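Local coordinates for protein HpuA (Kingella denitrificans ATCC 33394, PDB 5EC6) that serves as an outer-membrane lipoprotein receptor that binds haemoglobin, probably as a step in acquiring haem iron, at residues Ala157-Gln163 with His278-Gly282; Gly173-Val179 with Ser210-Phe216; Gly219-Ile225 with Glu236-Val242; Val260-Ala266 with Gly281-Thr287; Arg304-Asn308 with His318-Pro322. All coordinates share one frame; numbering follows the deposited sequence.

Eight antiparallel strands, from 174-185 to 298-308, pair in sequence and close into a beta barrel that holds or borders all five contacts. Contacts 2 and 3 adjoin in the wall, their centres about 9 Å apart, because strands 208-215 and 220-225 pair directly. Contact 4, about 11 Å from contact 2 centre to centre, pairs strands 256-265 and 283-289 and meets it inside the barrel. Contact 1 brackets contacts 2 and 3 along the chain, shares G281 and G282 with contact 4 and packs loops against the barrel. Contact 5, the last, binds the C-terminal tail to strand 298-308, about 8 Å from contact 2, centre to centre. Wall strands, end loops and tail are thus joined.

Contact 1. Residues Ala157-Gln163 with His278-Gly282; sequences APTDTLQ and HPSGG
A157 brings its CB to 3.3 Å from the backbone N of G281, a close fit that suits a methyl group. P158 contributes its carbonyl: S280 OG donates to P158 O at 2.8 Å, while T161 N approaches that oxygen from the opposite face of the carbonyl plane. With chi1 at 68°, S280 OG sits between its own N and carbonyl carbon and so points at P158 O; a serine is short enough to fit there. Past the 3-10 turn, T161 O accepts S280 N at 2.8 Å, with the donor above the carbonyl plane, while T161 OG1 is engaged by E268. L162, buried and apolar, packs on L264. Q163 lays CB against P279 CG at 3.7 Å, its NE2 bonds T172 O and K174 O, and a water links Q163 N with S280 O. The loop between strand 148-154 and helix 165-168 is thereby fastened to the one entering strand 283-289; strand 256-265 touches A157 and L162, and Y307 of strand 298-308 touches Q163 and P279.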
# COMPACT_ATOMS: atom_id res chain seq x y z
N ALA A 157 2.16 -9.95 6.60
CA ALA A 157 1.25 -11.06 6.92
C ALA A 157 1.99 -12.24 7.52
O ALA A 157 2.83 -12.84 6.87
CB ALA A 157 0.54 -11.53 5.64
N PRO A 158 1.66 -12.65 8.76
CA PRO A 158 2.41 -13.77 9.28
C PRO A 158 2.21 -15.05 8.45
O PRO A 158 1.08 -15.36 8.14
CB PRO A 158 1.77 -13.96 10.69
CG PRO A 158 1.25 -12.59 11.04
CD PRO A 158 0.72 -12.06 9.74
N THR A 159 3.28 -15.76 8.14
CA THR A 159 3.17 -16.95 7.28
C THR A 159 2.37 -18.05 7.95
O THR A 159 1.69 -18.79 7.29
CB THR A 159 4.55 -17.47 6.84
OG1 THR A 159 5.32 -17.79 8.00
CG2 THR A 159 5.30 -16.43 6.01
N ASP A 160 2.36 -18.09 9.29
CA ASP A 160 1.61 -19.15 9.96
C ASP A 160 0.08 -19.01 9.97
O ASP A 160 -0.63 -19.96 10.32
CB ASP A 160 2.21 -19.43 11.37
CG ASP A 160 2.12 -18.28 12.30
OD1 ASP A 160 1.48 -17.24 12.00
OD2 ASP A 160 2.77 -18.45 13.39
N THR A 161 -0.45 -17.87 9.49
CA THR A 161 -1.83 -17.71 9.37
C THR A 161 -2.28 -17.29 7.98
O THR A 161 -3.38 -16.81 7.83
CB THR A 161 -2.33 -16.71 10.41
OG1 THR A 161 -1.61 -15.49 10.26
CG2 THR A 161 -2.07 -17.26 11.84
N LEU A 162 -1.44 -17.56 7.00
CA LEU A 162 -1.84 -17.40 5.56
C LEU A 162 -2.97 -18.35 5.23
O LEU A 162 -3.20 -19.36 5.96
CB LEU A 162 -0.66 -17.62 4.64
CG LEU A 162 0.45 -16.52 4.57
CD1 LEU A 162 1.66 -17.03 3.85
CD2 LEU A 162 -0.11 -15.21 4.00
N GLN A 163 -3.75 -18.03 4.21
CA GLN A 163 -4.91 -18.83 3.88
C GLN A 163 -4.57 -20.29 3.65
O GLN A 163 -3.60 -20.61 2.96
CB GLN A 163 -5.70 -18.28 2.68
CG GLN A 163 -4.92 -18.20 1.38
CD GLN A 163 -5.84 -17.68 0.31
OE1 GLN A 163 -6.18 -16.51 0.32
NE2 GLN A 163 -6.36 -18.57 -0.54
N HIS A 278 -10.51 -14.70 9.55
CA HIS A 278 -9.87 -14.47 8.23
C HIS A 278 -8.39 -14.65 8.37
O HIS A 278 -7.75 -14.19 9.35
CB HIS A 278 -10.09 -13.04 7.70
CG HIS A 278 -11.51 -12.70 7.45
ND1 HIS A 278 -12.30 -13.43 6.60
CD2 HIS A 278 -12.33 -11.78 8.03
CE1 HIS A 278 -13.54 -12.94 6.62
NE2 HIS A 278 -13.57 -11.94 7.49
N PRO A 279 -7.75 -15.25 7.36
CA PRO A 279 -6.31 -15.44 7.38
C PRO A 279 -5.58 -14.09 7.29
O PRO A 279 -6.20 -13.06 6.92
CB PRO A 279 -6.04 -16.32 6.10
CG PRO A 279 -7.25 -16.20 5.28
CD PRO A 279 -8.40 -15.78 6.15
N SER A 280 -4.30 -14.13 7.57
CA SER A 280 -3.38 -13.03 7.29
C SER A 280 -3.36 -12.76 5.80
O SER A 280 -3.84 -13.60 5.00
CB SER A 280 -2.01 -13.35 7.80
OG SER A 280 -1.38 -14.38 7.10
N GLY A 281 -2.80 -11.63 5.43
CA GLY A 281 -2.67 -11.26 4.01
C GLY A 281 -3.87 -10.62 3.40
O GLY A 281 -4.10 -10.73 2.19
N GLY A 282 -4.66 -9.93 4.21
CA GLY A 282 -5.74 -9.17 3.72
C GLY A 282 -5.41 -7.91 2.90
O GLY A 282 -6.33 -7.29 2.36
O HOH W 1 -3.35 -15.44 3.01

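Contact 2. Residues Gly173-Val179 with Ser210-Phe216; sequences GKATYEV and SFLTVNF
T176 and T213 sit opposite each other in a non-hydrogen-bonded antiparallel pair, and their hydroxyls meet, OG1 to OG1 at 2.7 Å, with either able to be the donor. In both threonines OG1 lies beside the backbone N, opposite the carbonyl carbon (chi1 -64° in T176, -72° in T213), which turns it to its partner; each has a further partner, L319 N for T176 and H318 ND1 for T213. On the same face, in the conformer described, K174 CD runs past N215 ND2 at 3.6 Å and a turn at chi3 carries CE to T213 CG2; its ammonium reaches D315 and S317, while N215 ND2 donates to D315 O and S313 O. E178 and F211 run side by side: E178 OE1 comes in plane to the ring edge, 3.6 Å from F211 CE1, with carboxylate and ring planes 73° apart, and E178 OE2 is hydrogen-bonded to Y194 OH. These strands are adjacent staves of an antiparallel beta barrel, and the other face, bearing A175, Y177, V179, L212 and V214, looks into its interior. There Y177 CE1 meets V214 CG2 at 4.0 Å, and its OH continues to G281 O. V179 and L212 cross at about a right angle, CG2 to CG at 4.0 Å. V214 sets CG1 over one face of the neighbouring F216 ring, while G173 O, across the contact, lies at its edge and accepts F216 N at 2.9 Å. Glycine suits position 173, where a CB would press on the preceding carbonyl O.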
# COMPACT_ATOMS: atom_id res chain seq x y z
N GLY A 173 -5.06 -22.45 -2.18
CA GLY A 173 -6.16 -21.75 -2.79
C GLY A 173 -5.74 -20.46 -3.47
O GLY A 173 -4.64 -20.33 -3.91
N LYS A 174 -6.69 -19.54 -3.57
CA LYS A 174 -6.50 -18.33 -4.35
C LYS A 174 -7.08 -17.14 -3.58
O LYS A 174 -8.00 -17.29 -2.78
CB LYS A 174 -7.13 -18.44 -5.74
CG LYS A 174 -6.30 -19.30 -6.69
CD LYS A 174 -6.97 -19.51 -8.05
CE LYS A 174 -7.03 -18.24 -8.89
NZ LYS A 174 -7.55 -18.44 -10.28
N ALA A 175 -6.54 -15.97 -3.87
CA ALA A 175 -7.11 -14.71 -3.37
C ALA A 175 -6.95 -13.62 -4.42
O ALA A 175 -5.95 -13.59 -5.13
CB ALA A 175 -6.35 -14.27 -2.15
N THR A 176 -7.95 -12.76 -4.49
CA THR A 176 -7.97 -11.64 -5.41
C THR A 176 -8.02 -10.33 -4.64
O THR A 176 -8.82 -10.15 -3.71
CB THR A 176 -9.19 -11.79 -6.35
OG1 THR A 176 -9.01 -12.99 -7.13
CG2 THR A 176 -9.34 -10.65 -7.27
N TYR A 177 -7.18 -9.40 -5.09
CA TYR A 177 -6.95 -8.11 -4.44
C TYR A 177 -7.35 -6.99 -5.42
O TYR A 177 -7.15 -7.09 -6.63
CB TYR A 177 -5.49 -7.96 -4.03
CG TYR A 177 -5.01 -8.97 -3.01
CD1 TYR A 177 -4.63 -10.27 -3.42
CD2 TYR A 177 -4.94 -8.65 -1.67
CE1 TYR A 177 -4.26 -11.22 -2.50
CE2 TYR A 177 -4.54 -9.57 -0.74
CZ TYR A 177 -4.22 -10.87 -1.13
OH TYR A 177 -3.81 -11.81 -0.21
N GLU A 178 -7.89 -5.92 -4.85
CA GLU A 178 -8.34 -4.74 -5.58
C GLU A 178 -7.32 -3.69 -5.20
O GLU A 178 -7.21 -3.35 -4.03
CB GLU A 178 -9.75 -4.37 -5.09
CG GLU A 178 -10.41 -3.21 -5.83
CD GLU A 178 -11.92 -3.19 -5.63
OE1 GLU A 178 -12.56 -4.29 -5.47
OE2 GLU A 178 -12.51 -2.06 -5.61
N VAL A 179 -6.58 -3.17 -6.19
CA VAL A 179 -5.36 -2.41 -5.91
C VAL A 179 -5.36 -1.06 -6.67
O VAL A 179 -6.06 -0.89 -7.69
CB VAL A 179 -4.05 -3.18 -6.23
CG1 VAL A 179 -4.04 -4.54 -5.53
CG2 VAL A 179 -3.78 -3.36 -7.70
N SER A 210 -8.21 -2.20 -10.87
CA SER A 210 -7.05 -3.05 -11.07
C SER A 210 -7.08 -4.16 -10.05
O SER A 210 -7.37 -3.93 -8.86
CB SER A 210 -5.79 -2.27 -10.86
OG SER A 210 -5.63 -1.16 -11.78
N PHE A 211 -6.82 -5.37 -10.53
CA PHE A 211 -6.90 -6.56 -9.68
C PHE A 211 -5.65 -7.44 -9.85
O PHE A 211 -5.14 -7.63 -10.95
CB PHE A 211 -8.15 -7.38 -10.02
CG PHE A 211 -9.42 -6.53 -9.93
CD1 PHE A 211 -9.98 -6.31 -8.72
CD2 PHE A 211 -9.91 -5.89 -11.04
CE1 PHE A 211 -11.11 -5.51 -8.58
CE2 PHE A 211 -11.03 -5.07 -10.93
CZ PHE A 211 -11.62 -4.90 -9.70
N LEU A 212 -5.17 -7.90 -8.70
CA LEU A 212 -4.08 -8.88 -8.67
C LEU A 212 -4.59 -10.13 -7.95
O LEU A 212 -5.22 -10.04 -6.90
CB LEU A 212 -2.86 -8.33 -7.92
CG LEU A 212 -2.28 -7.01 -8.42
CD1 LEU A 212 -1.15 -6.56 -7.52
CD2 LEU A 212 -1.87 -7.07 -9.87
N THR A 213 -4.28 -11.30 -8.52
CA THR A 213 -4.64 -12.56 -7.91
C THR A 213 -3.40 -13.39 -7.60
O THR A 213 -2.48 -13.54 -8.45
CB THR A 213 -5.62 -13.32 -8.81
OG1 THR A 213 -6.87 -12.65 -8.73
CG2 THR A 213 -5.83 -14.75 -8.41
N VAL A 214 -3.42 -13.95 -6.39
CA VAL A 214 -2.40 -14.85 -5.91
C VAL A 214 -2.97 -16.25 -5.95
O VAL A 214 -4.04 -16.52 -5.37
CB VAL A 214 -1.93 -14.50 -4.49
CG1 VAL A 214 -0.92 -15.55 -4.03
CG2 VAL A 214 -1.30 -13.12 -4.42
N ASN A 215 -2.24 -17.16 -6.61
CA ASN A 215 -2.53 -18.59 -6.55
C ASN A 215 -1.49 -19.22 -5.63
O ASN A 215 -0.32 -19.27 -5.97
CB ASN A 215 -2.49 -19.22 -7.92
CG ASN A 215 -2.96 -20.64 -7.89
OD1 ASN A 215 -2.57 -21.40 -7.00
ND2 ASN A 215 -3.79 -21.02 -8.85
N PHE A 216 -1.92 -19.60 -4.43
CA PHE A 216 -1.06 -20.18 -3.42
C PHE A 216 -0.74 -21.65 -3.76
O PHE A 216 0.22 -22.18 -3.21
CB PHE A 216 -1.71 -20.10 -2.04
CG PHE A 216 -1.85 -18.67 -1.52
CD1 PHE A 216 -0.81 -18.06 -0.88
CD2 PHE A 216 -3.01 -17.96 -1.74
CE1 PHE A 216 -0.94 -16.76 -0.35
CE2 PHE A 216 -3.12 -16.64 -1.27
CZ PHE A 216 -2.07 -16.05 -0.60
O HOH W 2 -6.77 0.96 -10.53
O HOH W 3 -8.45 -0.37 -8.64

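Contact 3. Residues Gly219-Ile225 with Glu236-Val242; sequences GKLGGTI and EMRDVNV
The beta hairpin of strands 220-225 and 235-243, part of the barrel wall, is clasped by K220, which reaches D239 and N241. A G1 bulge, with G219 and K220 both opposite N215, leads into the first strand, and the positive phi of G219 suits glycine. The second strand turns a corner at D239, where R238 and D239 form a classic bulge against T250. On either side the backbones pair directly: M237 N donates to G223 O at 2.9 Å, L221 N to V240 O at 3.0 Å and V242 N to G219 O at 2.8 Å. At the corner, where the strands part, one water spans L221 O and V240 N and another spans G223 N and M237 O. L221, M237 and V240 supply the apolar face, with L221 CD2 3.7 Å from M237 CG and L221 CB 3.9 Å from V240 CG1. D239 OD2 and N241 ND2 bind a glycerol, probably from crystallisation. K220, bent at chi2 (-63°), lies alongside N241 and puts NZ 2.7 Å from N241 OD1. D239 OD1 receives the same nitrogen at 2.7 Å on its syn lone pair, in a salt bridge. One ammonium thus ties the corner residue D239, and N241 beyond it, to the first strand, and its charge would probably keep the aspartate ionised.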
# COMPACT_ATOMS: atom_id res chain seq x y z
N GLY A 219 1.98 -20.85 -6.41
CA GLY A 219 2.91 -19.79 -6.02
C GLY A 219 3.11 -18.72 -7.08
O GLY A 219 4.22 -18.32 -7.32
N LYS A 220 2.02 -18.30 -7.71
CA LYS A 220 2.05 -17.31 -8.77
C LYS A 220 1.16 -16.11 -8.46
O LYS A 220 0.14 -16.26 -7.79
CB LYS A 220 1.63 -17.91 -10.12
CG LYS A 220 2.63 -18.95 -10.65
CD LYS A 220 4.01 -18.37 -10.95
CE LYS A 220 4.81 -19.34 -11.81
NZ LYS A 220 6.15 -18.86 -12.16
N LEU A 221 1.52 -14.94 -8.98
CA LEU A 221 0.69 -13.75 -8.95
C LEU A 221 0.48 -13.19 -10.35
O LEU A 221 1.42 -13.08 -11.13
CB LEU A 221 1.30 -12.68 -8.08
CG LEU A 221 0.59 -11.34 -7.86
CD1 LEU A 221 1.02 -10.68 -6.56
CD2 LEU A 221 0.91 -10.39 -8.97
N GLY A 222 -0.77 -12.90 -10.68
CA GLY A 222 -1.13 -12.30 -11.96
C GLY A 222 -2.03 -11.09 -11.81
O GLY A 222 -2.63 -10.85 -10.74
N GLY A 223 -2.12 -10.31 -12.88
CA GLY A 223 -3.07 -9.23 -12.97
C GLY A 223 -2.47 -8.00 -13.63
O GLY A 223 -1.33 -8.00 -14.04
N THR A 224 -3.28 -6.94 -13.75
CA THR A 224 -2.92 -5.75 -14.47
C THR A 224 -3.31 -4.51 -13.70
O THR A 224 -4.46 -4.38 -13.26
CB THR A 224 -3.63 -5.73 -15.85
OG1 THR A 224 -3.17 -6.84 -16.63
CG2 THR A 224 -3.32 -4.43 -16.61
N ILE A 225 -2.36 -3.60 -13.60
CA ILE A 225 -2.61 -2.28 -13.07
C ILE A 225 -2.98 -1.38 -14.29
O ILE A 225 -2.15 -1.17 -15.17
CB ILE A 225 -1.42 -1.74 -12.32
CG1 ILE A 225 -1.15 -2.60 -11.07
CG2 ILE A 225 -1.70 -0.29 -11.84
CD1 ILE A 225 0.13 -2.28 -10.39
N GLU A 236 1.35 -4.82 -16.70
CA GLU A 236 0.87 -6.19 -16.70
C GLU A 236 1.87 -7.11 -15.99
O GLU A 236 3.02 -7.17 -16.35
CB GLU A 236 0.65 -6.69 -18.13
CG GLU A 236 0.10 -8.10 -18.18
CD GLU A 236 -0.41 -8.56 -19.54
OE1 GLU A 236 -0.23 -7.82 -20.51
OE2 GLU A 236 -1.03 -9.65 -19.58
N MET A 237 1.40 -7.83 -14.98
CA MET A 237 2.28 -8.84 -14.32
C MET A 237 2.55 -9.93 -15.29
O MET A 237 1.62 -10.39 -15.97
CB MET A 237 1.60 -9.38 -13.07
CG MET A 237 1.30 -8.29 -12.05
SD MET A 237 2.78 -7.57 -11.35
CE MET A 237 2.08 -6.21 -10.40
N ARG A 238 3.81 -10.34 -15.43
CA ARG A 238 4.22 -11.35 -16.39
C ARG A 238 4.61 -12.69 -15.76
O ARG A 238 4.10 -13.74 -16.17
CB ARG A 238 5.34 -10.85 -17.28
CG ARG A 238 4.88 -9.71 -18.22
CD ARG A 238 3.88 -10.18 -19.24
NE ARG A 238 3.57 -9.15 -20.22
CZ ARG A 238 2.81 -9.32 -21.30
NH1 ARG A 238 2.28 -10.50 -21.58
NH2 ARG A 238 2.62 -8.30 -22.13
N ASP A 239 5.60 -12.72 -14.89
CA ASP A 239 5.95 -13.97 -14.22
C ASP A 239 6.41 -13.59 -12.83
O ASP A 239 7.52 -13.08 -12.64
CB ASP A 239 7.08 -14.71 -14.92
CG ASP A 239 7.27 -16.12 -14.34
OD1 ASP A 239 6.39 -16.56 -13.59
OD2 ASP A 239 8.22 -16.80 -14.72
N VAL A 240 5.50 -13.77 -11.89
CA VAL A 240 5.74 -13.37 -10.52
C VAL A 240 5.51 -14.57 -9.60
O VAL A 240 4.44 -15.13 -9.57
CB VAL A 240 4.81 -12.19 -10.15
CG1 VAL A 240 5.02 -11.78 -8.70
CG2 VAL A 240 5.08 -10.98 -11.06
N ASN A 241 6.57 -14.92 -8.86
CA ASN A 241 6.54 -16.03 -7.93
C ASN A 241 6.31 -15.58 -6.50
O ASN A 241 6.85 -14.55 -6.12
CB ASN A 241 7.84 -16.81 -8.02
CG ASN A 241 7.99 -17.52 -9.37
OD1 ASN A 241 7.22 -18.42 -9.68
ND2 ASN A 241 8.91 -17.06 -10.18
N VAL A 242 5.57 -16.39 -5.76
CA VAL A 242 5.15 -16.08 -4.40
C VAL A 242 5.77 -17.12 -3.48
O VAL A 242 5.59 -18.33 -3.74
CB VAL A 242 3.65 -16.10 -4.27
CG1 VAL A 242 3.26 -15.66 -2.86
CG2 VAL A 242 3.00 -15.21 -5.32
O HOH W 4 2.89 -14.63 -12.84
O HOH W 5 -0.93 -11.20 -15.37

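Contact 4. Residues Val260-Ala266 with Gly281-Thr287; sequences VSGGLFA and GGEIGGT
L264 keeps CG beside its backbone N (chi1 -57°), and I284 stretches CG1 opposite its own N (chi1 -169°); as a result L264 CD2 and I284 CD1 meet at 3.8 Å, the two chains slanting across one another. They belong to neighbouring strands, 256-265 and 283-289, of the antiparallel beta barrel, on the interior face, where both also touch Y177. Branched aliphatic chains pack beside its ring without needing polar partners. Farther along, G262 and G286 form a non-hydrogen-bonded pair with CA atoms only 3.7 Å apart, a spacing their lack of side chains permits. The flanking pairs carry the backbone bonds, as in G263 N to G285 O at 2.9 Å and T287 N to S261 O at 2.8 Å. On the opposite face F265 turns the edge of its ring to the bare backbone at G285, with CE2 3.7 Å from G285 N and that nitrogen in the ring plane. E283 directs its carboxylate away to the backbone N atoms of K134 and S135, which satisfy both oxygens of this buried acid. G282 and E283 together face F265 in a classic bulge, beyond which G281 N donates to A266 O at 2.9 Å, nearly straight at 170°.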
# COMPACT_ATOMS: atom_id res chain seq x y z
N VAL A 260 9.27 -6.66 -10.28
CA VAL A 260 8.21 -6.59 -9.26
C VAL A 260 8.81 -7.12 -7.94
O VAL A 260 9.50 -8.15 -7.92
CB VAL A 260 7.03 -7.44 -9.65
CG1 VAL A 260 5.97 -7.42 -8.55
CG2 VAL A 260 6.47 -7.00 -11.03
N SER A 261 8.60 -6.36 -6.86
CA SER A 261 8.97 -6.81 -5.53
C SER A 261 7.87 -6.39 -4.59
O SER A 261 7.50 -5.22 -4.56
CB SER A 261 10.27 -6.13 -5.09
OG SER A 261 10.68 -6.70 -3.87
N GLY A 262 7.33 -7.33 -3.83
CA GLY A 262 6.27 -6.98 -2.92
C GLY A 262 5.92 -8.06 -1.93
O GLY A 262 6.66 -9.02 -1.79
N GLY A 263 4.82 -7.86 -1.24
CA GLY A 263 4.42 -8.81 -0.22
C GLY A 263 3.02 -8.70 0.21
O GLY A 263 2.25 -7.80 -0.23
N LEU A 264 2.62 -9.66 1.03
CA LEU A 264 1.31 -9.66 1.65
C LEU A 264 1.42 -9.04 3.04
O LEU A 264 2.42 -9.31 3.74
CB LEU A 264 0.79 -11.08 1.74
CG LEU A 264 0.72 -11.84 0.39
CD1 LEU A 264 0.24 -13.26 0.58
CD2 LEU A 264 -0.28 -11.10 -0.51
N PHE A 265 0.42 -8.25 3.35
CA PHE A 265 0.35 -7.48 4.59
C PHE A 265 -0.94 -7.83 5.35
O PHE A 265 -1.90 -8.34 4.79
CB PHE A 265 0.40 -5.99 4.29
CG PHE A 265 1.71 -5.52 3.70
CD1 PHE A 265 2.82 -5.23 4.49
CD2 PHE A 265 1.84 -5.39 2.33
CE1 PHE A 265 4.00 -4.77 3.94
CE2 PHE A 265 3.03 -4.95 1.76
CZ PHE A 265 4.13 -4.65 2.56
N ALA A 266 -0.94 -7.41 6.62
CA ALA A 266 -2.05 -7.55 7.60
C ALA A 266 -2.05 -8.87 8.33
O ALA A 266 -1.97 -9.98 7.71
CB ALA A 266 -3.41 -7.27 7.00
N GLY A 281 -2.80 -11.63 5.43
CA GLY A 281 -2.67 -11.26 4.01
C GLY A 281 -3.87 -10.62 3.40
O GLY A 281 -4.10 -10.73 2.19
N GLY A 282 -4.66 -9.93 4.21
CA GLY A 282 -5.74 -9.17 3.72
C GLY A 282 -5.41 -7.91 2.90
O GLY A 282 -6.33 -7.29 2.36
N GLU A 283 -4.15 -7.53 2.91
CA GLU A 283 -3.64 -6.43 2.11
C GLU A 283 -2.41 -6.87 1.34
O GLU A 283 -1.78 -7.90 1.64
CB GLU A 283 -3.41 -5.19 2.99
CG GLU A 283 -4.72 -4.77 3.62
CD GLU A 283 -4.61 -3.66 4.66
OE1 GLU A 283 -3.52 -3.17 4.91
OE2 GLU A 283 -5.70 -3.28 5.21
N ILE A 284 -2.05 -6.07 0.34
CA ILE A 284 -0.99 -6.42 -0.59
C ILE A 284 -0.33 -5.12 -1.04
O ILE A 284 -0.99 -4.11 -1.13
CB ILE A 284 -1.54 -7.21 -1.82
CG1 ILE A 284 -0.41 -7.82 -2.66
CG2 ILE A 284 -2.42 -6.34 -2.71
CD1 ILE A 284 -0.86 -8.92 -3.57
N GLY A 285 0.96 -5.16 -1.27
CA GLY A 285 1.65 -3.98 -1.81
C GLY A 285 3.02 -4.31 -2.36
O GLY A 285 3.53 -5.40 -2.15
N GLY A 286 3.60 -3.37 -3.10
CA GLY A 286 4.90 -3.57 -3.63
C GLY A 286 5.35 -2.46 -4.55
O GLY A 286 4.72 -1.40 -4.60
N THR A 287 6.44 -2.74 -5.27
CA THR A 287 7.01 -1.80 -6.22
C THR A 287 7.23 -2.49 -7.56
O THR A 287 7.35 -3.73 -7.63
CB THR A 287 8.35 -1.20 -5.72
OG1 THR A 287 9.28 -2.25 -5.44
CG2 THR A 287 8.11 -0.33 -4.48

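Contact 5. Residues Arg304-Asn308 with His318-Pro322; sequences RREYN and HLVSP
R305 meets the tail with the edge of its guanidinium group: S321 O and a bridging water both lie in its plane. In the conformer described, R305 NH1 donates to S321 O at 3.2 Å, nearly straight at 170°, and the extended chain from CG to NE gives the reach. The carboxylate of E306 is gripped at both oxygens. E306 OE1 accepts S321 N (2.9 Å) on its syn lone pair, whereas S321 OG reaches E306 OE2, at a notably short 2.5 Å, from the syn side but 33° out of the plane. A serine suits this spot because its backbone N and short hydroxyl can address one carboxylate together. R305 and E306 form a classic beta bulge opposite T176 in strand 298-308 of the barrel, and both side chains point to the C-terminal tail. L319 covers the stem of E306, CB to CG at 4.0 Å, and sets CD1 3.9 Å from Y307 CA. The bridging water donates to E306 OE1 (2.9 Å) and L319 O (2.6 Å).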
# COMPACT_ATOMS: atom_id res chain seq x y z
N ARG A 304 -7.81 -7.25 -0.04
CA ARG A 304 -8.32 -8.55 -0.46
C ARG A 304 -9.83 -8.48 -0.66
O ARG A 304 -10.59 -8.27 0.29
CB ARG A 304 -7.99 -9.59 0.61
CG ARG A 304 -8.27 -11.03 0.20
CD ARG A 304 -7.55 -12.02 1.09
NE ARG A 304 -8.00 -11.84 2.48
CZ ARG A 304 -7.34 -12.31 3.52
NH1 ARG A 304 -6.28 -13.03 3.37
NH2 ARG A 304 -7.83 -12.08 4.74
N ARG A 305 -10.28 -8.67 -1.88
CA ARG A 305 -11.70 -8.61 -2.21
C ARG A 305 -12.36 -9.96 -1.94
O ARG A 305 -13.53 -10.02 -1.55
CB ARG A 305 -11.85 -8.18 -3.69
CG ARG A 305 -13.27 -7.99 -4.16
CD ARG A 305 -13.35 -7.70 -5.66
NE ARG A 305 -14.73 -7.34 -6.03
CZ ARG A 305 -15.72 -8.22 -6.21
NH1 ARG A 305 -15.50 -9.53 -6.09
NH2 ARG A 305 -16.95 -7.79 -6.48
N GLU A 306 -11.63 -11.04 -2.16
CA GLU A 306 -12.21 -12.38 -2.09
C GLU A 306 -11.08 -13.35 -1.89
O GLU A 306 -9.96 -13.17 -2.43
CB GLU A 306 -12.97 -12.70 -3.37
CG GLU A 306 -13.69 -14.02 -3.32
CD GLU A 306 -14.57 -14.30 -4.52
OE1 GLU A 306 -14.78 -13.43 -5.40
OE2 GLU A 306 -15.11 -15.46 -4.57
N TYR A 307 -11.38 -14.42 -1.16
CA TYR A 307 -10.41 -15.52 -1.09
C TYR A 307 -11.12 -16.82 -0.90
O TYR A 307 -12.28 -16.88 -0.42
CB TYR A 307 -9.38 -15.30 0.04
CG TYR A 307 -9.95 -15.38 1.43
CD1 TYR A 307 -10.52 -14.25 2.04
CD2 TYR A 307 -9.96 -16.57 2.12
CE1 TYR A 307 -11.07 -14.33 3.32
CE2 TYR A 307 -10.49 -16.65 3.38
CZ TYR A 307 -11.04 -15.54 3.98
OH TYR A 307 -11.57 -15.64 5.26
N ASN A 308 -10.46 -17.90 -1.34
CA ASN A 308 -10.98 -19.25 -1.19
C ASN A 308 -9.81 -20.20 -1.00
O ASN A 308 -9.09 -20.50 -1.95
CB ASN A 308 -11.79 -19.65 -2.42
CG ASN A 308 -12.39 -21.04 -2.28
OD1 ASN A 308 -12.28 -21.66 -1.23
ND2 ASN A 308 -13.01 -21.51 -3.33
N HIS A 318 -8.95 -14.27 -11.94
CA HIS A 318 -9.51 -13.63 -10.79
C HIS A 318 -10.72 -14.38 -10.23
O HIS A 318 -11.50 -15.02 -10.98
CB HIS A 318 -9.90 -12.20 -11.08
CG HIS A 318 -8.77 -11.36 -11.57
ND1 HIS A 318 -7.58 -11.24 -10.88
CD2 HIS A 318 -8.67 -10.56 -12.65
CE1 HIS A 318 -6.81 -10.37 -11.50
NE2 HIS A 318 -7.44 -9.98 -12.61
N LEU A 319 -10.87 -14.30 -8.91
CA LEU A 319 -12.13 -14.66 -8.27
C LEU A 319 -13.15 -13.56 -8.52
O LEU A 319 -12.82 -12.38 -8.39
CB LEU A 319 -11.91 -14.88 -6.77
CG LEU A 319 -10.86 -15.92 -6.41
CD1 LEU A 319 -10.68 -16.09 -4.91
CD2 LEU A 319 -11.23 -17.26 -7.05
N VAL A 320 -14.39 -13.94 -8.83
CA VAL A 320 -15.40 -12.98 -9.33
C VAL A 320 -16.79 -13.18 -8.66
O VAL A 320 -17.81 -12.92 -9.30
CB VAL A 320 -15.56 -13.06 -10.87
CG1 VAL A 320 -14.32 -12.57 -11.60
CG2 VAL A 320 -15.91 -14.48 -11.31
N SER A 321 -16.83 -13.62 -7.42
CA SER A 321 -18.13 -13.68 -6.70
C SER A 321 -18.78 -12.31 -6.60
O SER A 321 -18.11 -11.28 -6.56
CB SER A 321 -17.96 -14.25 -5.31
OG SER A 321 -17.48 -15.57 -5.40
N PRO A 322 -20.12 -12.27 -6.60
CA PRO A 322 -20.79 -10.97 -6.66
C PRO A 322 -20.62 -10.17 -5.37
O PRO A 322 -20.06 -9.05 -5.35
CB PRO A 322 -22.26 -11.32 -6.92
CG PRO A 322 -22.40 -12.78 -6.63
CD PRO A 322 -21.05 -13.40 -6.80
O HOH W 6 -13.46 -11.04 -6.23